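Local structure of erythromycin C-12 hydroxylase (Saccharopolyspora erythraea, 2JJN) at residues Glu150-Pro155 with Thr236-Ala241; Ala199-Arg204 with Asp211-Leu216. The protein hydroxylates the macrolactone ring of erythromycin D at C-12 to give erythromycin C, using a heme b cofactor, dioxygen and NADPH. The protein carries 2 engineered substitutions. One frame throughout, in Å; residues are numbered along the deposited sequence.

Following the chain from the N terminus, Glu-150 to Pro-155 comes first, at the end of helix 142-152. The chain then runs through helix 180-206 and turns, so that Asp-211 to Leu-216 folds back onto Ala-199 to Arg-204; that is interaction 2, a tight local closure. Only later, in helix 228-259, does Thr-236 to Ala-241 reach residues 150-155 and close the much longer loop of interaction 1, so interaction 2 is nested within it. The two centres are 11 Å apart, and hydrogen bonds join the contacts: Arg-204 NH2 to Gly-153 O and Leu-212 N to Leu-151 O. Together they tie four helices of the P450 fold; interaction 1 borders the heme pocket, interaction 2 lies farther out.

Interaction 1 (Glu150-Pro155 with Thr236-Ala241); sequences ELLGLP and TALLLA. With HEM (protoporphyrin IX containing Fe), chain B.
Leu-238, which meets Leu-152 on one side, reaches the edge of the heme on the other, where its CD1 lies 3.6 Å from the vinyl carbon CAC. Ala-241 instead sits over a face of the porphyrin, its CB 3.7 Å from the meso carbon CHD, on the same side as water 1, which binds the iron at 2.2 Å. Cys-353 is the protein's axial ligand, on the opposite face. The water also makes a weak bond to Ala-241 O, which in addition accepts from Thr-245 OG1. Residues 236-241 belong to helix 228-259, the long I-helix of the P450 fold, which passes over the distal side of the heme; 150-155 is the end of the E helix packed behind it. There Leu-152 divides its methyls: CD2 meets Leu-238 CD2 at 4.3 Å, and CD1 meets Leu-239 CD1 at 4.0 Å in the Leu-239 conformer described. Both I-helix leucines carry CG anti to the backbone N (chi1 -164° and -166°), but Leu-238 starts out toward the end of helix 142-152, while Leu-239 leaves obliquely and brings only CD1 to Leu-152. The contact is purely apolar. Just beyond it Gly-153, with positive phi, is the C-prime residue of a Schellman motif in which Leu-154 N bonds to Ala-149 O.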
loop_
_atom_site.group_PDB
_atom_site.type_symbol
_atom_site.label_atom_id
_atom_site.label_comp_id
_atom_site.label_asym_id
_atom_site.label_seq_id
_atom_site.Cartn_x
_atom_site.Cartn_y
_atom_site.Cartn_z
ATOM N N GLU A 150 0.567 -5.173 -17.400
ATOM C CA GLU A 150 1.233 -4.853 -18.667
ATOM C C GLU A 150 2.726 -4.611 -18.463
ATOM O O GLU A 150 3.589 -4.974 -19.307
ATOM C CB GLU A 150 0.580 -3.623 -19.290
ATOM C CG GLU A 150 -0.788 -3.974 -19.827
ATOM C CD GLU A 150 -1.516 -2.801 -20.491
ATOM O OE1 GLU A 150 -0.932 -1.687 -20.572
ATOM O OE2 GLU A 150 -2.668 -3.031 -20.929
ATOM N N LEU A 151 3.054 -4.000 -17.343
ATOM C CA LEU A 151 4.450 -3.782 -17.012
ATOM C C LEU A 151 5.138 -5.134 -16.935
ATOM O O LEU A 151 6.235 -5.315 -17.484
ATOM C CB LEU A 151 4.562 -3.143 -15.661
ATOM C CG LEU A 151 5.955 -2.997 -15.056
ATOM C CD1 LEU A 151 6.856 -2.231 -15.982
ATOM C CD2 LEU A 151 5.837 -2.337 -13.697
ATOM N N LEU A 152 4.503 -6.067 -16.238
ATOM C CA LEU A 152 5.100 -7.417 -16.129
ATOM C C LEU A 152 5.079 -8.187 -17.441
ATOM O O LEU A 152 5.818 -9.186 -17.587
ATOM C CB LEU A 152 4.388 -8.214 -15.032
ATOM C CG LEU A 152 4.676 -7.763 -13.601
ATOM C CD1 LEU A 152 3.631 -8.370 -12.684
ATOM C CD2 LEU A 152 6.081 -8.174 -13.126
ATOM N N GLY A 153 4.239 -7.784 -18.383
ATOM C CA GLY A 153 4.128 -8.463 -19.655
ATOM C C GLY A 153 3.125 -9.595 -19.637
ATOM O O GLY A 153 3.205 -10.527 -20.453
ATOM N N LEU A 154 2.142 -9.513 -18.736
ATOM C CA LEU A 154 1.101 -10.526 -18.629
ATOM C C LEU A 154 -0.049 -10.260 -19.592
ATOM O O LEU A 154 -0.337 -9.087 -19.895
ATOM C CB LEU A 154 0.557 -10.574 -17.195
ATOM C CG LEU A 154 1.638 -10.791 -16.136
ATOM C CD1 LEU A 154 1.092 -10.621 -14.732
ATOM C CD2 LEU A 154 2.295 -12.186 -16.296
ATOM N N PRO A 155 -0.703 -11.341 -20.088
ATOM C CA PRO A 155 -1.909 -11.280 -20.927
ATOM C C PRO A 155 -2.917 -10.251 -20.421
ATOM O O PRO A 155 -3.138 -10.171 -19.191
ATOM C CB PRO A 155 -2.518 -12.679 -20.798
ATOM C CG PRO A 155 -1.486 -13.519 -20.133
ATOM C CD PRO A 155 -0.256 -12.726 -19.885
ATOM N N THR A 236 4.859 -11.479 -7.574
ATOM C CA THR A 236 3.609 -11.590 -6.787
ATOM C C THR A 236 3.490 -10.375 -5.843
ATOM O O THR A 236 2.440 -9.716 -5.795
ATOM C CB THR A 236 3.563 -12.878 -5.925
ATOM O OG1 THR A 236 3.655 -14.037 -6.743
ATOM C CG2 THR A 236 2.282 -12.951 -5.016
ATOM N N ALA A 237 4.559 -10.114 -5.099
ATOM C CA ALA A 237 4.646 -8.965 -4.153
ATOM C C ALA A 237 4.427 -7.674 -4.890
ATOM O O ALA A 237 3.663 -6.796 -4.458
ATOM C CB ALA A 237 5.995 -8.914 -3.513
ATOM N N LEU A 238 5.140 -7.523 -5.999
ATOM C CA LEU A 238 5.086 -6.284 -6.752
ATOM C C LEU A 238 3.658 -6.059 -7.193
ATOM O O LEU A 238 3.098 -4.959 -7.015
ATOM C CB LEU A 238 6.031 -6.363 -7.971
ATOM C CG LEU A 238 6.356 -5.027 -8.617
ATOM C CD1 LEU A 238 7.408 -4.331 -7.805
ATOM C CD2 LEU A 238 6.906 -5.315 -10.019
ATOM N N LEU A 239 3.035 -7.125 -7.706
ATOM C CA LEU A 239 1.672 -7.091 -8.204
ATOM C C LEU A 239 0.659 -6.723 -7.122
ATOM O O LEU A 239 -0.087 -5.747 -7.278
ATOM C CB LEU A 239 1.287 -8.459 -8.833
ATOM C CG LEU A 239 0.059 -8.671 -9.717
ATOM C CD1 LEU A 239 0.014 -7.804 -10.974
ATOM C CD2 LEU A 239 0.025 -10.140 -10.130
ATOM N N LEU A 240 0.617 -7.503 -6.052
ATOM C CA LEU A 240 -0.306 -7.206 -4.946
ATOM C C LEU A 240 -0.003 -5.878 -4.245
ATOM O O LEU A 240 -0.950 -5.133 -3.916
ATOM C CB LEU A 240 -0.281 -8.329 -3.924
ATOM C CG LEU A 240 -0.632 -9.693 -4.492
ATOM C CD1 LEU A 240 -0.471 -10.711 -3.387
ATOM C CD2 LEU A 240 -2.044 -9.753 -5.096
ATOM N N ALA A 241 1.284 -5.605 -3.984
ATOM C CA ALA A 241 1.714 -4.390 -3.263
ATOM C C ALA A 241 1.336 -3.146 -4.015
ATOM O O ALA A 241 1.033 -2.091 -3.408
ATOM C CB ALA A 241 3.229 -4.400 -3.034
HETATM C CHA HEM B . 7.356 -1.611 0.395
HETATM C CHB HEM B . 3.529 1.352 1.022
HETATM C CHC HEM B . 2.704 1.244 -3.753
HETATM C CHD HEM B . 5.981 -2.316 -4.255
HETATM C C1A HEM B . 6.422 -0.744 0.925
HETATM C C2A HEM B . 6.361 -0.356 2.339
HETATM C C3A HEM B . 5.304 0.442 2.515
HETATM C C4A HEM B . 4.647 0.592 1.232
HETATM C CMA HEM B . 4.818 1.074 3.837
HETATM C CAA HEM B . 7.368 -0.775 3.426
HETATM C CBA HEM B . 7.049 -2.148 3.989
HETATM C CGA HEM B . 7.868 -2.467 5.241
HETATM O O1A HEM B . 8.705 -1.623 5.670
HETATM O O2A HEM B . 7.685 -3.612 5.763
HETATM C C1B HEM B . 2.979 1.587 -0.239
HETATM C C2B HEM B . 1.902 2.505 -0.511
HETATM C C3B HEM B . 1.674 2.484 -1.845
HETATM C C4B HEM B . 2.625 1.532 -2.407
HETATM C CMB HEM B . 1.244 3.303 0.634
HETATM C CAB HEM B . 0.633 3.221 -2.709
HETATM C CBB HEM B . 0.261 4.418 -2.389
HETATM C C1C HEM B . 3.515 0.272 -4.298
HETATM C C2C HEM B . 3.549 -0.091 -5.706
HETATM C C3C HEM B . 4.456 -1.080 -5.847
HETATM C C4C HEM B . 5.035 -1.358 -4.530
HETATM C CMC HEM B . 2.661 0.602 -6.775
HETATM C CAC HEM B . 4.862 -1.867 -7.108
HETATM C CBC HEM B . 4.994 -1.299 -8.307
HETATM C C1D HEM B . 6.597 -2.434 -3.046
HETATM C C2D HEM B . 7.626 -3.392 -2.794
HETATM C C3D HEM B . 8.063 -3.166 -1.383
HETATM C C4D HEM B . 7.249 -2.095 -0.888
HETATM C CMD HEM B . 8.187 -4.457 -3.783
HETATM C CAD HEM B . 9.136 -3.934 -0.591
HETATM C CBD HEM B . 10.507 -3.238 -0.689
HETATM C CGD HEM B . 11.502 -3.939 0.184
HETATM O O1D HEM B . 11.124 -4.763 1.035
HETATM O O2D HEM B . 12.706 -3.656 0.012
HETATM N NA HEM B . 5.358 -0.118 0.255
HETATM N NB HEM B . 3.391 0.955 -1.409
HETATM N NC HEM B . 4.414 -0.542 -3.636
HETATM N ND HEM B . 6.391 -1.665 -1.883
HETATM FE FE HEM B . 4.983 -0.215 -1.684
HETATM O O HOH W 1 3.521 -1.796 -1.156
#

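Interaction 2 (Ala199-Arg204 with Asp211-Leu216); sequences ARCAER and DLISRL
Arg-204 stretches over Asp-211 and Ser-214, and together with Ile-213 it carries the contact. Its side chain bends at chi2 and then runs extended, crossing Ile-213 at about a right angle with CG 3.7 Å from Ile-213 CG2. Further out, CD lies 3.4 Å from Ser-214 OG. Asp-211 OD2 lies over one face of the guanidinium, offset toward the rim and 3.4 Å from NE, with the two planes 42° apart. Ile-213 sends its other branch, CD1, against Arg-200 CB, while CG2 also touches Cys-201 SG at 3.8 Å. Asp-211 is the N-cap of helix 212-218, the H helix; the axes of 199-204 and 212-216 are inclined at 71°. In the conformer described, Asp-211 CG sits between N and the carbonyl carbon (chi1 60°), OD1 accepts Ser-214 N at 2.9 Å and OD2 takes Ser-214 OG at 2.7 Å. Arg-200 folds back along its own helix and, in the Glu-203 conformer described, grips that residue side-on through NE and NH2. Because no N-H of Arg-204 aims at Asp-211, that salt bridge is probably charge attraction alone: NE donates in plane to water 2, which may in turn donate to Asp-211 OD1, and NH2 donates to Gly-153 O, while the carboxylate also caps the helix.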
loop_
_atom_site.group_PDB
_atom_site.type_symbol
_atom_site.label_atom_id
_atom_site.label_comp_id
_atom_site.label_asym_id
_atom_site.label_seq_id
_atom_site.Cartn_x
_atom_site.Cartn_y
_atom_site.Cartn_z
ATOM N N ALA A 199 5.226 -19.797 -14.047
ATOM C CA ALA A 199 5.169 -20.285 -15.408
ATOM C C ALA A 199 5.499 -19.197 -16.423
ATOM O O ALA A 199 6.144 -19.481 -17.444
ATOM C CB ALA A 199 3.790 -20.884 -15.704
ATOM N N ARG A 200 5.051 -17.970 -16.149
ATOM C CA ARG A 200 5.384 -16.827 -17.001
ATOM C C ARG A 200 6.873 -16.530 -16.930
ATOM O O ARG A 200 7.491 -16.223 -17.958
ATOM C CB ARG A 200 4.545 -15.590 -16.668
ATOM C CG ARG A 200 3.025 -15.885 -16.588
ATOM C CD ARG A 200 2.392 -16.098 -17.971
ATOM N NE ARG A 200 2.554 -17.446 -18.531
ATOM C CZ ARG A 200 1.981 -18.555 -18.061
ATOM N NH1 ARG A 200 1.230 -18.519 -16.962
ATOM N NH2 ARG A 200 2.179 -19.716 -18.677
ATOM N N CYS A 201 7.464 -16.611 -15.743
ATOM C CA CYS A 201 8.931 -16.436 -15.631
ATOM C C CYS A 201 9.704 -17.464 -16.472
ATOM O O CYS A 201 10.686 -17.139 -17.198
ATOM C CB CYS A 201 9.350 -16.567 -14.186
ATOM S SG CYS A 201 8.862 -15.173 -13.147
ATOM N N ALA A 202 9.287 -18.735 -16.383
ATOM C CA ALA A 202 9.928 -19.764 -17.201
ATOM C C ALA A 202 9.806 -19.430 -18.697
ATOM O O ALA A 202 10.727 -19.701 -19.496
ATOM C CB ALA A 202 9.352 -21.148 -16.889
ATOM N N GLU A 203 8.645 -18.901 -19.091
ATOM C CA GLU A 203 8.411 -18.571 -20.489
ATOM C C GLU A 203 9.343 -17.443 -20.953
ATOM O O GLU A 203 9.912 -17.507 -22.090
ATOM C CB GLU A 203 6.921 -18.219 -20.653
ATOM C CG GLU A 203 6.058 -19.463 -20.708
ATOM C CD GLU A 203 4.589 -19.114 -20.819
ATOM O OE1 GLU A 203 4.254 -17.927 -20.747
ATOM O OE2 GLU A 203 3.784 -20.044 -20.998
ATOM N N ARG A 204 9.513 -16.447 -20.104
ATOM C CA ARG A 204 10.415 -15.330 -20.489
ATOM C C ARG A 204 11.856 -15.773 -20.438
ATOM O O ARG A 204 12.704 -15.279 -21.225
ATOM C CB ARG A 204 10.184 -14.100 -19.619
ATOM C CG ARG A 204 8.777 -13.529 -19.804
ATOM C CD ARG A 204 8.465 -13.189 -21.248
ATOM N NE ARG A 204 7.152 -12.519 -21.295
ATOM C CZ ARG A 204 6.534 -12.087 -22.387
ATOM N NH1 ARG A 204 7.097 -12.218 -23.577
ATOM N NH2 ARG A 204 5.343 -11.490 -22.279
ATOM N N ASP A 211 9.793 -6.707 -21.289
ATOM C CA ASP A 211 8.847 -6.570 -20.150
ATOM C C ASP A 211 9.583 -6.803 -18.817
ATOM O O ASP A 211 10.743 -7.246 -18.801
ATOM C CB ASP A 211 7.705 -7.530 -20.292
ATOM C CG ASP A 211 8.244 -9.023 -20.311
ATOM O OD1 ASP A 211 8.293 -9.673 -19.226
ATOM O OD2 ASP A 211 8.766 -9.517 -21.375
ATOM N N LEU A 212 8.924 -6.511 -17.691
ATOM C CA LEU A 212 9.608 -6.525 -16.426
ATOM C C LEU A 212 9.957 -7.959 -15.998
ATOM O O LEU A 212 11.014 -8.144 -15.393
ATOM C CB LEU A 212 8.800 -5.775 -15.349
ATOM C CG LEU A 212 9.553 -5.688 -14.039
ATOM C CD1 LEU A 212 10.772 -4.813 -14.111
ATOM C CD2 LEU A 212 8.601 -5.134 -12.956
ATOM N N ILE A 213 9.098 -8.941 -16.301
ATOM C CA ILE A 213 9.471 -10.362 -15.993
ATOM C C ILE A 213 10.767 -10.726 -16.726
ATOM O O ILE A 213 11.673 -11.299 -16.116
ATOM C CB ILE A 213 8.335 -11.354 -16.249
ATOM C CG1 ILE A 213 7.247 -11.122 -15.184
ATOM C CG2 ILE A 213 8.852 -12.815 -16.171
ATOM C CD1 ILE A 213 6.048 -12.031 -15.409
ATOM N N SER A 214 10.843 -10.437 -18.030
ATOM C CA SER A 214 12.100 -10.717 -18.773
ATOM C C SER A 214 13.281 -10.013 -18.148
ATOM O O SER A 214 14.383 -10.588 -18.021
ATOM C CB SER A 214 11.973 -10.243 -20.206
ATOM O OG SER A 214 10.981 -10.998 -20.916
ATOM N N ARG A 215 13.098 -8.739 -17.756
ATOM C CA ARG A 215 14.194 -8.029 -17.152
ATOM C C ARG A 215 14.588 -8.622 -15.804
ATOM O O ARG A 215 15.781 -8.650 -15.474
ATOM C CB ARG A 215 13.830 -6.560 -16.987
ATOM C CG ARG A 215 13.687 -5.844 -18.330
ATOM C CD ARG A 215 13.132 -4.423 -18.141
ATOM N NE ARG A 215 14.029 -3.616 -17.322
ATOM C CZ ARG A 215 15.094 -2.965 -17.787
ATOM N NH1 ARG A 215 15.394 -2.998 -19.080
ATOM N NH2 ARG A 215 15.863 -2.265 -16.950
ATOM N N LEU A 216 13.599 -9.127 -15.066
ATOM C CA LEU A 216 13.885 -9.743 -13.768
ATOM C C LEU A 216 14.661 -11.066 -13.962
ATOM O O LEU A 216 15.574 -11.387 -13.191
ATOM C CB LEU A 216 12.589 -10.040 -13.013
ATOM C CG LEU A 216 11.980 -8.778 -12.385
ATOM C CD1 LEU A 216 10.531 -9.106 -12.014
ATOM C CD2 LEU A 216 12.783 -8.309 -11.147
HETATM O O HOH W 2 5.913 -11.609 -19.003
#